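Local structure of protein SAWADEE HOMEODOMAIN HOMOLOG 1 (Arabidopsis thaliana, 4IUP) at residues A[113-117]-A[118-122]. The protein takes part in RNA-directed DNA methylation, its SAWADEE domain binding histone H3 peptides methylated at H3K9 and the whole protein associating with RNA polymerase IV. The protein carries 2 engineered substitutions. Sequence-based numbering, arbitrary orientation.
Sequences VRYEL and DNTEE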
loop_
_atom_site.group_PDB
_atom_site.type_symbol
_atom_site.label_atom_id
_atom_site.label_comp_id
_atom_site.label_asym_id
_atom_site.label_seq_id
_atom_site.Cartn_x
_atom_site.Cartn_y
_atom_site.Cartn_z
ATOM N N VAL A 113 5.890 10.884 -4.962
ATOM C CA VAL A 113 4.821 9.965 -5.336
ATOM C C VAL A 113 3.585 10.737 -5.759
ATOM O O VAL A 113 3.350 11.850 -5.288
ATOM C CB VAL A 113 4.487 8.914 -4.217
ATOM C CG1 VAL A 113 5.760 8.237 -3.707
ATOM C CG2 VAL A 113 3.704 9.532 -3.056
ATOM N N ARG A 114 2.827 10.154 -6.682
ATOM C CA ARG A 114 1.530 10.684 -7.055
ATOM C C ARG A 114 0.473 9.683 -6.626
ATOM O O ARG A 114 0.478 8.530 -7.072
ATOM C CB ARG A 114 1.451 10.917 -8.561
ATOM C CG ARG A 114 0.134 11.527 -9.018
ATOM C CD ARG A 114 0.169 11.826 -10.511
ATOM N NE ARG A 114 1.103 12.904 -10.836
ATOM C CZ ARG A 114 1.182 13.491 -12.029
ATOM N NH1 ARG A 114 0.381 13.115 -13.018
ATOM N NH2 ARG A 114 2.066 14.457 -12.234
ATOM N N TYR A 115 -0.422 10.128 -5.749
ATOM C CA TYR A 115 -1.481 9.269 -5.229
ATOM C C TYR A 115 -2.506 8.927 -6.292
ATOM O O TYR A 115 -2.961 9.796 -7.037
ATOM C CB TYR A 115 -2.150 9.908 -4.012
ATOM C CG TYR A 115 -1.223 9.964 -2.828
ATOM C CD1 TYR A 115 -0.829 8.793 -2.175
ATOM C CD2 TYR A 115 -0.729 11.182 -2.360
ATOM C CE1 TYR A 115 0.032 8.833 -1.090
ATOM C CE2 TYR A 115 0.136 11.231 -1.268
ATOM C CZ TYR A 115 0.512 10.052 -0.644
ATOM O OH TYR A 115 1.358 10.098 0.437
ATOM N N GLU A 116 -2.841 7.667 -6.357
ATOM C CA GLU A 116 -3.711 7.177 -7.373
ATOM C C GLU A 116 -5.124 7.808 -7.309
ATOM O O GLU A 116 -5.648 8.221 -8.318
ATOM C CB GLU A 116 -3.725 5.671 -7.280
ATOM C CG GLU A 116 -4.065 4.986 -8.548
ATOM C CD GLU A 116 -4.140 3.510 -8.405
ATOM O OE1 GLU A 116 -4.888 3.034 -7.536
ATOM O OE2 GLU A 116 -3.446 2.826 -9.157
ATOM N N LEU A 117 -5.696 7.913 -6.111
ATOM C CA LEU A 117 -7.086 8.345 -5.935
ATOM C C LEU A 117 -7.352 9.817 -6.268
ATOM O O LEU A 117 -8.182 10.120 -7.125
ATOM C CB LEU A 117 -7.584 8.021 -4.518
ATOM C CG LEU A 117 -9.004 8.468 -4.143
ATOM C CD1 LEU A 117 -10.064 7.609 -4.840
ATOM C CD2 LEU A 117 -9.196 8.447 -2.631
ATOM N N ASP A 118 -6.666 10.724 -5.577
ATOM C CA ASP A 118 -6.948 12.155 -5.704
ATOM C C ASP A 118 -5.906 12.889 -6.539
ATOM O O ASP A 118 -5.945 14.119 -6.651
ATOM C CB ASP A 118 -7.100 12.806 -4.321
ATOM C CG ASP A 118 -5.856 12.666 -3.457
ATOM O OD1 ASP A 118 -4.757 12.392 -3.994
ATOM O OD2 ASP A 118 -5.982 12.841 -2.225
ATOM N N ASN A 119 -4.955 12.127 -7.050
ATOM C CA ASN A 119 -3.976 12.595 -7.997
ATOM C C ASN A 119 -2.980 13.627 -7.448
ATOM O O ASN A 119 -2.254 14.239 -8.188
ATOM C CB ASN A 119 -4.715 13.154 -9.180
ATOM C CG ASN A 119 -3.914 13.108 -10.411
ATOM O OD1 ASN A 119 -3.072 12.253 -10.571
ATOM N ND2 ASN A 119 -4.173 14.046 -11.308
ATOM N N THR A 120 -2.952 13.775 -6.141
ATOM C CA THR A 120 -2.056 14.715 -5.473
ATOM C C THR A 120 -0.650 14.132 -5.367
ATOM O O THR A 120 -0.464 12.918 -5.501
ATOM C CB THR A 120 -2.559 15.087 -4.063
ATOM O OG1 THR A 120 -2.693 13.898 -3.274
ATOM C CG2 THR A 120 -3.903 15.802 -4.141
ATOM N N GLU A 121 0.333 14.995 -5.120
ATOM C CA GLU A 121 1.723 14.547 -5.021
ATOM C C GLU A 121 2.344 14.873 -3.666
ATOM O O GLU A 121 1.957 15.846 -3.010
ATOM C CB GLU A 121 2.563 15.119 -6.169
ATOM C CG GLU A 121 2.197 14.540 -7.528
ATOM C CD GLU A 121 3.081 15.036 -8.657
ATOM O OE1 GLU A 121 3.672 16.128 -8.528
ATOM O OE2 GLU A 121 3.186 14.325 -9.680
ATOM N N GLU A 122 3.299 14.046 -3.247
ATOM C CA GLU A 122 3.978 14.222 -1.968
ATOM C C GLU A 122 5.389 13.654 -2.074
ATOM O O GLU A 122 5.597 12.624 -2.714
ATOM C CB GLU A 122 3.208 13.508 -0.846
ATOM C CG GLU A 122 3.807 13.685 0.547
ATOM C CD GLU A 122 2.916 13.173 1.676
ATOM O OE1 GLU A 122 1.872 12.533 1.408
ATOM O OE2 GLU A 122 3.278 13.407 2.851
#
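Arg114 holds Glu121 side-on in a salt bridge: NE and NH2 both donate to the single oxygen OE2, NE lying 2.8 Å from it. That oxygen sits in the guanidinium plane, while both nitrogens reach it from one face of the carboxylate, the two planes turned 43° apart. A bend at chi3 (-68°) swings the guanidinium toward Glu121. With an alanine here, Glu121 OE2 is likely to lose both of its Arg114 donors, and Asn119 OD1 the CG and CD methylenes alongside it. On the face that carries Val113 and Glu122, the Glu122 carboxylate takes a bond from Tyr115 OH to OE1 at 2.7 Å; the hydroxyl comes in from above the carboxylate, whereas OE1 lies in the plane of the Tyr115 ring at its edge. Asp118 OD1 accepts from both Thr120 N (3.1 Å) and Thr120 OG1 (2.7 Å) on one face of its plane, the first bond closing an Asx turn. Arg83, on strand 76-83, forms a salt bridge with Asp118 OD2 and a hydrogen bond with Thr120 OG1. Backbone bonds join Val113 with Glu122 in both directions, then Tyr115 N to Thr120 O at 2.8 Å; Asn119 N to Tyr115 O is weak. Val113 CG2 lies over one face of the Tyr115 ring near its rim, and Thr120 OG1 meets its edge at CD2. The whole is a beta hairpin whose connecting loop contains an Asx turn, linking strand 110-115 to strand 121-124, an edge strand of the chain's antiparallel sheet.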